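Local coordinates for glycosyl hydrolase family 88 (PDB 3WIW), which hydrolyses unsaturated glucuronyl saccharides derived from heparin, probably releasing the unsaturated uronic acid with an alpha6/alpha6-barrel scaffold, at residues A202-S215 and K266-I278. Sequence-based numbering, arbitrary orientation. Where two conformers were deposited one is given.
Sequences AVTTMKNHFRKDYS and KFIEHAEHIAAFI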
ATOM      1  N   ALA A 202      11.403  -1.024  11.540  1.00  9.99           N
ATOM      2  CA  ALA A 202      10.703   0.252  11.652  1.00 10.43           C
ATOM      3  C   ALA A 202      11.543   1.274  12.426  1.00 10.15           C
ATOM      4  O   ALA A 202      11.557   2.465  12.061  1.00 11.12           O
ATOM      5  CB  ALA A 202       9.332   0.059  12.307  1.00 11.30           C
ATOM      6  N   VAL A 203      12.203   0.850  13.493  1.00 11.24           N
ATOM      7  CA  VAL A 203      13.055   1.759  14.264  1.00 12.04           C
ATOM      8  C   VAL A 203      14.266   2.231  13.448  1.00 11.93           C
ATOM      9  O   VAL A 203      14.551   3.436  13.374  1.00 12.48           O
ATOM     10  CB  VAL A 203      13.487   1.121  15.607  1.00 13.30           C
ATOM     11  CG1 VAL A 203      14.491   2.014  16.315  1.00 14.25           C
ATOM     12  CG2 VAL A 203      12.261   0.894  16.500  1.00 14.95           C
ATOM     13  N   THR A 204      14.955   1.296  12.794  1.00 11.85           N
ATOM     14  CA  THR A 204      16.109   1.639  11.967  1.00 11.12           C
ATOM     15  C   THR A 204      15.694   2.629  10.849  1.00 11.35           C
ATOM     16  O   THR A 204      16.375   3.622  10.586  1.00 11.60           O
ATOM     17  CB  THR A 204      16.657   0.355  11.342  1.00 11.63           C
ATOM     18  OG1 THR A 204      17.014  -0.557  12.394  1.00 12.78           O
ATOM     19  CG2 THR A 204      17.869   0.629  10.446  1.00 13.38           C
ATOM     20  N   THR A 205      14.565   2.367  10.204  1.00 11.06           N
ATOM     21  CA  THR A 205      14.074   3.187   9.116  1.00 10.90           C
ATOM     22  C   THR A 205      13.672   4.557   9.631  1.00 10.85           C
ATOM     23  O   THR A 205      13.844   5.570   8.938  1.00 11.50           O
ATOM     24  CB  THR A 205      12.911   2.456   8.430  1.00 10.62           C
ATOM     25  OG1 THR A 205      13.431   1.252   7.835  1.00 11.30           O
ATOM     26  CG2 THR A 205      12.281   3.329   7.350  1.00 10.67           C
ATOM     27  N   MET A 206      13.166   4.598  10.856  0.51 11.83           N
ATOM     28  CA  MET A 206      12.710   5.845  11.430  0.51 13.13           C
ATOM     29  C   MET A 206      13.883   6.813  11.586  0.51 14.18           C
ATOM     30  O   MET A 206      13.747   8.026  11.361  0.51 16.13           O
ATOM     31  CB  MET A 206      12.012   5.552  12.759  0.51 14.50           C
ATOM     32  CG  MET A 206      11.230   6.696  13.329  0.51 15.20           C
ATOM     33  SD  MET A 206      10.137   6.273  14.691  0.51 14.34           S
ATOM     34  CE  MET A 206      10.452   7.702  15.675  0.51 16.57           C
ATOM     35  N   LYS A 207      15.038   6.266  11.959  1.00 13.49           N
ATOM     36  CA  LYS A 207      16.263   7.041  12.044  1.00 14.86           C
ATOM     37  C   LYS A 207      16.804   7.434  10.650  1.00 16.06           C
ATOM     38  O   LYS A 207      17.013   8.611  10.353  1.00 19.34           O
ATOM     39  CB  LYS A 207      17.319   6.257  12.811  1.00 15.44           C
ATOM     40  CG  LYS A 207      18.628   6.986  12.925  1.00 16.87           C
ATOM     41  CD  LYS A 207      19.660   6.152  13.661  1.00 17.93           C
ATOM     42  CE  LYS A 207      20.975   6.908  13.768  1.00 19.32           C
ATOM     43  NZ  LYS A 207      22.053   6.066  14.347  1.00 21.25           N
ATOM     44  N   ASN A 208      16.992   6.458   9.773  1.00 12.99           N
ATOM     45  CA  ASN A 208      17.826   6.676   8.598  1.00 13.18           C
ATOM     46  C   ASN A 208      17.099   7.141   7.344  1.00 12.09           C
ATOM     47  O   ASN A 208      17.697   7.803   6.498  1.00 13.17           O
ATOM     48  CB  ASN A 208      18.648   5.419   8.303  1.00 13.75           C
ATOM     49  CG  ASN A 208      19.551   5.053   9.448  1.00 14.04           C
ATOM     50  OD1 ASN A 208      20.260   5.919   9.985  1.00 15.01           O
ATOM     51  ND2 ASN A 208      19.531   3.785   9.842  1.00 14.40           N
ATOM     52  N   HIS A 209      15.825   6.790   7.199  1.00 11.25           N
ATOM     53  CA  HIS A 209      15.110   7.154   5.978  1.00 10.60           C
ATOM     54  C   HIS A 209      14.528   8.573   5.990  1.00 11.28           C
ATOM     55  O   HIS A 209      13.997   9.013   4.984  1.00 12.27           O
ATOM     56  CB  HIS A 209      13.971   6.167   5.681  1.00 10.76           C
ATOM     57  CG  HIS A 209      14.301   5.159   4.628  1.00 10.46           C
ATOM     58  ND1 HIS A 209      14.859   3.931   4.920  1.00 10.96           N
ATOM     59  CD2 HIS A 209      14.090   5.179   3.289  1.00 11.44           C
ATOM     60  CE1 HIS A 209      15.012   3.257   3.792  1.00 11.79           C
ATOM     61  NE2 HIS A 209      14.554   3.986   2.792  1.00 11.55           N
ATOM     62  N   PHE A 210      14.613   9.277   7.112  1.00 11.63           N
ATOM     63  CA  PHE A 210      13.936  10.567   7.264  1.00 11.17           C
ATOM     64  C   PHE A 210      14.873  11.729   7.393  1.00 12.01           C
ATOM     65  O   PHE A 210      15.861  11.658   8.118  1.00 13.91           O
ATOM     66  CB  PHE A 210      12.925  10.536   8.424  1.00 11.36           C
ATOM     67  CG  PHE A 210      11.777   9.626   8.138  1.00 11.19           C
ATOM     68  CD1 PHE A 210      11.885   8.234   8.352  1.00 11.19           C
ATOM     69  CD2 PHE A 210      10.620  10.132   7.559  1.00 10.86           C
ATOM     70  CE1 PHE A 210      10.838   7.382   8.017  1.00 11.46           C
ATOM     71  CE2 PHE A 210       9.584   9.286   7.227  1.00 10.55           C
ATOM     72  CZ  PHE A 210       9.680   7.922   7.443  1.00 11.14           C
ATOM     73  N   ARG A 211      14.556  12.782   6.644  1.00 11.86           N
ATOM     74  CA  ARG A 211      15.269  14.053   6.720  1.00 12.63           C
ATOM     75  C   ARG A 211      14.745  14.856   7.905  1.00 13.13           C
ATOM     76  O   ARG A 211      13.747  14.484   8.520  1.00 13.97           O
ATOM     77  CB  ARG A 211      15.067  14.841   5.423  1.00 13.04           C
ATOM     78  CG  ARG A 211      15.476  14.048   4.199  1.00 12.69           C
ATOM     79  CD  ARG A 211      15.496  14.914   2.933  1.00 12.66           C
ATOM     80  NE  ARG A 211      15.695  14.106   1.721  1.00 12.07           N
ATOM     81  CZ  ARG A 211      14.713  13.524   1.027  1.00 10.38           C
ATOM     82  NH1 ARG A 211      15.001  12.806  -0.039  1.00 11.18           N
ATOM     83  NH2 ARG A 211      13.451  13.684   1.383  1.00 11.59           N
ATOM     84  N   LYS A 212      15.397  15.973   8.237  0.69 14.75           N
ATOM     85  CA  LYS A 212      14.978  16.755   9.399  0.69 16.55           C
ATOM     86  C   LYS A 212      13.551  17.297   9.281  0.69 15.90           C
ATOM     87  O   LYS A 212      12.869  17.488  10.292  0.69 17.10           O
ATOM     88  CB  LYS A 212      15.972  17.885   9.697  0.69 18.65           C
ATOM     89  CG  LYS A 212      17.337  17.388  10.156  0.69 20.35           C
ATOM     90  CD  LYS A 212      18.141  18.456  10.891  0.69 25.01           C
ATOM     91  CE  LYS A 212      18.502  19.632  10.009  0.69 27.88           C
ATOM     92  NZ  LYS A 212      19.143  19.196   8.733  0.69 29.21           N
ATOM     93  N   ASP A 213      13.083  17.524   8.058  1.00 14.40           N
ATOM     94  CA  ASP A 213      11.714  18.014   7.880  1.00 14.78           C
ATOM     95  C   ASP A 213      10.646  16.911   7.853  1.00 13.23           C
ATOM     96  O   ASP A 213       9.465  17.196   7.601  1.00 14.17           O
ATOM     97  CB  ASP A 213      11.603  18.901   6.633  1.00 15.37           C
ATOM     98  CG  ASP A 213      11.830  18.146   5.324  1.00 15.62           C
ATOM     99  OD1 ASP A 213      12.143  16.933   5.352  1.00 14.37           O
ATOM    100  OD2 ASP A 213      11.684  18.787   4.245  1.00 17.51           O
ATOM    101  N   TYR A 214      11.067  15.678   8.135  1.00 12.89           N
ATOM    102  CA  TYR A 214      10.205  14.482   8.128  1.00 11.81           C
ATOM    103  C   TYR A 214       9.806  14.000   6.741  1.00 11.63           C
ATOM    104  O   TYR A 214       9.026  13.053   6.619  1.00 12.20           O
ATOM    105  CB  TYR A 214       8.973  14.619   9.030  1.00 11.82           C
ATOM    106  CG  TYR A 214       9.316  14.826  10.478  1.00 12.87           C
ATOM    107  CD1 TYR A 214       9.672  13.754  11.289  1.00 14.39           C
ATOM    108  CD2 TYR A 214       9.274  16.101  11.038  1.00 13.45           C
ATOM    109  CE1 TYR A 214       9.989  13.949  12.640  1.00 15.35           C
ATOM    110  CE2 TYR A 214       9.599  16.311  12.365  1.00 14.15           C
ATOM    111  CZ  TYR A 214       9.948  15.235  13.174  1.00 14.07           C
ATOM    112  OH  TYR A 214      10.247  15.469  14.505  1.00 16.04           O
ATOM    113  N   SER A 215      10.352  14.603   5.689  1.00 11.35           N
ATOM    114  CA  SER A 215      10.312  13.951   4.378  1.00 10.54           C
ATOM    115  C   SER A 215      11.182  12.696   4.402  1.00 10.45           C
ATOM    116  O   SER A 215      12.112  12.576   5.206  1.00 11.39           O
ATOM    117  CB  SER A 215      10.785  14.896   3.271  1.00 11.96           C
ATOM    118  OG  SER A 215      12.152  15.247   3.399  1.00 12.38           O
ATOM    119  N   LYS A 266       6.475   5.843  20.053  1.00 16.93           N
ATOM    120  CA  LYS A 266       7.430   6.493  19.146  1.00 16.79           C
ATOM    121  C   LYS A 266       6.910   6.462  17.704  1.00 13.82           C
ATOM    122  O   LYS A 266       7.103   7.410  16.926  1.00 14.89           O
ATOM    123  CB  LYS A 266       8.785   5.817  19.179  1.00 19.56           C
ATOM    124  CG  LYS A 266       9.518   6.020  20.467  1.00 22.98           C
ATOM    125  CD  LYS A 266      10.829   5.259  20.448  1.00 26.33           C
ATOM    126  CE  LYS A 266      11.599   5.470  21.741  1.00 29.39           C
ATOM    127  NZ  LYS A 266      12.963   4.877  21.657  1.00 31.60           N
ATOM    128  N   PHE A 267       6.215   5.390  17.341  1.00 13.11           N
ATOM    129  CA  PHE A 267       5.692   5.263  15.992  1.00 12.02           C
ATOM    130  C   PHE A 267       4.521   6.211  15.722  1.00 12.77           C
ATOM    131  O   PHE A 267       4.424   6.780  14.638  1.00 12.74           O
ATOM    132  CB  PHE A 267       5.278   3.820  15.722  1.00 11.55           C
ATOM    133  CG  PHE A 267       6.415   2.834  15.746  1.00 12.11           C
ATOM    134  CD1 PHE A 267       7.704   3.187  15.343  1.00 13.14           C
ATOM    135  CD2 PHE A 267       6.183   1.524  16.158  1.00 14.15           C
ATOM    136  CE1 PHE A 267       8.732   2.227  15.348  1.00 14.09           C
ATOM    137  CE2 PHE A 267       7.204   0.586  16.184  1.00 13.69           C
ATOM    138  CZ  PHE A 267       8.474   0.932  15.771  1.00 14.37           C
ATOM    139  N   ILE A 268       3.615   6.379  16.683  0.67 14.20           N
ATOM    140  CA  ILE A 268       2.496   7.300  16.468  0.67 15.10           C
ATOM    141  C   ILE A 268       2.990   8.752  16.431  0.67 13.45           C
ATOM    142  O   ILE A 268       2.509   9.569  15.636  0.67 14.19           O
ATOM    143  CB  ILE A 268       1.323   7.093  17.476  0.67 16.59           C
ATOM    144  CG1 ILE A 268       0.055   7.803  16.990  0.67 17.95           C
ATOM    145  CG2 ILE A 268       1.680   7.576  18.866  0.67 17.38           C
ATOM    146  CD1 ILE A 268      -1.146   7.551  17.900  0.67 18.91           C
ATOM    147  N   GLU A 269       3.963   9.074  17.278  0.67 13.58           N
ATOM    148  CA  GLU A 269       4.550  10.410  17.242  0.67 15.59           C
ATOM    149  C   GLU A 269       5.157  10.659  15.869  0.67 13.60           C
ATOM    150  O   GLU A 269       4.960  11.714  15.269  0.67 12.56           O
ATOM    151  CB  GLU A 269       5.619  10.564  18.323  0.67 19.97           C
ATOM    152  CG  GLU A 269       5.076  10.492  19.748  0.67 24.74           C
ATOM    153  CD  GLU A 269       6.153  10.211  20.797  0.67 29.16           C
ATOM    154  OE1 GLU A 269       7.325   9.974  20.421  0.67 31.05           O
ATOM    155  OE2 GLU A 269       5.824  10.230  22.001  0.67 30.85           O
ATOM    156  N   HIS A 270       5.882   9.675  15.351  1.00 12.79           N
ATOM    157  CA  HIS A 270       6.500   9.829  14.035  1.00 11.32           C
ATOM    158  C   HIS A 270       5.433   9.960  12.948  1.00 10.92           C
ATOM    159  O   HIS A 270       5.537  10.824  12.061  1.00 11.91           O
ATOM    160  CB  HIS A 270       7.458   8.686  13.758  1.00 10.94           C
ATOM    161  CG  HIS A 270       8.434   8.970  12.665  1.00 11.56           C
ATOM    162  ND1 HIS A 270       9.376   9.977  12.752  1.00 12.50           N
ATOM    163  CD2 HIS A 270       8.625   8.372  11.469  1.00 12.73           C
ATOM    164  CE1 HIS A 270      10.107   9.982  11.652  1.00 12.80           C
ATOM    165  NE2 HIS A 270       9.658   9.029  10.849  1.00 12.60           N
ATOM    166  N   ALA A 271       4.380   9.156  13.039  1.00 11.26           N
ATOM    167  CA  ALA A 271       3.269   9.254  12.106  1.00 10.18           C
ATOM    168  C   ALA A 271       2.647  10.656  12.081  1.00 10.73           C
ATOM    169  O   ALA A 271       2.334  11.184  11.001  1.00 11.11           O
ATOM    170  CB  ALA A 271       2.212   8.197  12.378  1.00 11.30           C
ATOM    171  N   GLU A 272       2.477  11.260  13.253  1.00 11.03           N
ATOM    172  CA  GLU A 272       1.899  12.594  13.291  1.00 11.82           C
ATOM    173  C   GLU A 272       2.826  13.633  12.671  1.00 11.07           C
ATOM    174  O   GLU A 272       2.347  14.559  12.016  1.00 12.02           O
ATOM    175  CB  GLU A 272       1.485  12.991  14.714  1.00 13.84           C
ATOM    176  CG  GLU A 272       0.308  12.174  15.231  1.00 15.91           C
ATOM    177  CD  GLU A 272      -0.432  12.888  16.345  1.00 19.47           C
ATOM    178  OE1 GLU A 272      -0.182  12.539  17.517  1.00 21.69           O
ATOM    179  OE2 GLU A 272      -1.247  13.807  16.043  1.00 19.62           O
ATOM    180  N   HIS A 273       4.135  13.485  12.871  1.00 11.55           N
ATOM    181  CA  HIS A 273       5.094  14.403  12.230  1.00 11.83           C
ATOM    182  C   HIS A 273       5.042  14.273  10.708  1.00 11.45           C
ATOM    183  O   HIS A 273       5.015  15.282   9.987  1.00 11.60           O
ATOM    184  CB  HIS A 273       6.534  14.180  12.718  1.00 13.03           C
ATOM    185  CG  HIS A 273       6.768  14.574  14.143  1.00 14.64           C
ATOM    186  ND1 HIS A 273       6.430  15.815  14.639  1.00 17.07           N
ATOM    187  CD2 HIS A 273       7.339  13.901  15.175  1.00 16.18           C
ATOM    188  CE1 HIS A 273       6.762  15.883  15.914  1.00 17.26           C
ATOM    189  NE2 HIS A 273       7.313  14.734  16.264  1.00 17.40           N
ATOM    190  N   ILE A 274       5.000  13.041  10.215  1.00 11.06           N
ATOM    191  CA  ILE A 274       4.862  12.808   8.787  1.00 10.86           C
ATOM    192  C   ILE A 274       3.546  13.398   8.266  1.00 10.56           C
ATOM    193  O   ILE A 274       3.527  14.096   7.247  1.00 10.97           O
ATOM    194  CB  ILE A 274       4.948  11.305   8.450  1.00 10.79           C
ATOM    195  CG1 ILE A 274       6.343  10.753   8.774  1.00 10.58           C
ATOM    196  CG2 ILE A 274       4.620  11.079   6.959  1.00 11.10           C
ATOM    197  CD1 ILE A 274       6.376   9.218   8.739  1.00 11.46           C
ATOM    198  N   ALA A 275       2.463  13.184   9.008  1.00 11.36           N
ATOM    199  CA  ALA A 275       1.151  13.649   8.575  1.00 11.26           C
ATOM    200  C   ALA A 275       1.155  15.164   8.413  1.00 11.60           C
ATOM    201  O   ALA A 275       0.594  15.700   7.456  1.00 12.25           O
ATOM    202  CB  ALA A 275       0.075  13.227   9.565  1.00 11.58           C
ATOM    203  N   ALA A 276       1.775  15.874   9.348  1.00 11.87           N
ATOM    204  CA  ALA A 276       1.872  17.329   9.249  1.00 12.62           C
ATOM    205  C   ALA A 276       2.701  17.780   8.047  1.00 12.89           C
ATOM    206  O   ALA A 276       2.308  18.712   7.343  1.00 13.14           O
ATOM    207  CB  ALA A 276       2.422  17.917  10.555  1.00 13.24           C
ATOM    208  N   PHE A 277       3.835  17.128   7.806  1.00 12.42           N
ATOM    209  CA  PHE A 277       4.647  17.424   6.634  1.00 12.21           C
ATOM    210  C   PHE A 277       3.822  17.295   5.345  1.00 11.23           C
ATOM    211  O   PHE A 277       3.870  18.173   4.476  1.00 11.81           O
ATOM    212  CB  PHE A 277       5.885  16.517   6.582  1.00 12.60           C
ATOM    213  CG  PHE A 277       6.631  16.600   5.269  1.00 12.28           C
ATOM    214  CD1 PHE A 277       7.421  17.715   4.957  1.00 13.00           C
ATOM    215  CD2 PHE A 277       6.502  15.587   4.322  1.00 13.22           C
ATOM    216  CE1 PHE A 277       8.073  17.795   3.723  1.00 13.92           C
ATOM    217  CE2 PHE A 277       7.160  15.674   3.087  1.00 13.72           C
ATOM    218  CZ  PHE A 277       7.938  16.780   2.795  1.00 13.48           C
ATOM    219  N   ILE A 278       3.027  16.230   5.245  1.00 10.90           N
ATOM    220  CA  ILE A 278       2.193  15.972   4.073  1.00 10.90           C
ATOM    221  C   ILE A 278       1.015  16.956   3.984  1.00 11.97           C
ATOM    222  O   ILE A 278       0.824  17.631   2.959  1.00 12.11           O
ATOM    223  CB  ILE A 278       1.690  14.512   4.072  1.00 10.38           C
ATOM    224  CG1 ILE A 278       2.864  13.554   3.811  1.00 11.54           C
ATOM    225  CG2 ILE A 278       0.604  14.332   3.026  1.00 12.05           C
ATOM    226  CD1 ILE A 278       2.531  12.073   4.008  1.00 11.47           C
TER
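Met206 and His270 meet where the end of helix 192-208 runs beside helix 265-279, the short axes 11.5 Å apart at closest approach and inclined at 37° in roughly the same direction. Beyond the helix the chain turns across its neighbour, a type I turn from Arg211 to Tyr214 bringing the CA atoms of Tyr214 and Ile274 to 5.6 Å. His270 is the hub of an aromatic cluster with Phe210, Tyr214 and His273. With CG anti to the backbone N (chi1 -162°), its imidazole reaches between the segments. In one of two deposited conformers, Met206 CG sits over one face as a CH-pi contact, 3.6 Å from the His270 ring centroid, while Met206 SD goes on to the edge of Phe267, a Met-aromatic contact. The imidazole edge drives into Phe210: NE2 of His270 stands over the centre of the phenyl face, the planes at 87°, a T-shaped pair. Ile274 CD1 packs obliquely on the same phenyl, 3.5 Å from Phe210 CE2. Farther out, Tyr214 lies in an offset stack on His273, planes nearly parallel, with His273 CB over the centre of the phenol ring and Tyr214 OH over the imidazole; the phenol's edge also meets CE1 of His270. A serine in place of Tyr214 would probably leave His273 without its stacking partner and open a gap beside His270. Phe277 lays one face against the Ser215 backbone. Within the loop, Asp213 OD1 accepts from Ser215 N, an Asx turn, and from Ser215 OG at 2.6 Å, which fixes the carboxylate against Ser215. The contact thus joins two alpha6/alpha6-barrel helices and the loop leading to strand 219-222. Tyr255 of helix 245-262 touches Met206, helix 175-188 packs on Ala202, and helix 306-322 packs against Ala271 and Ala275.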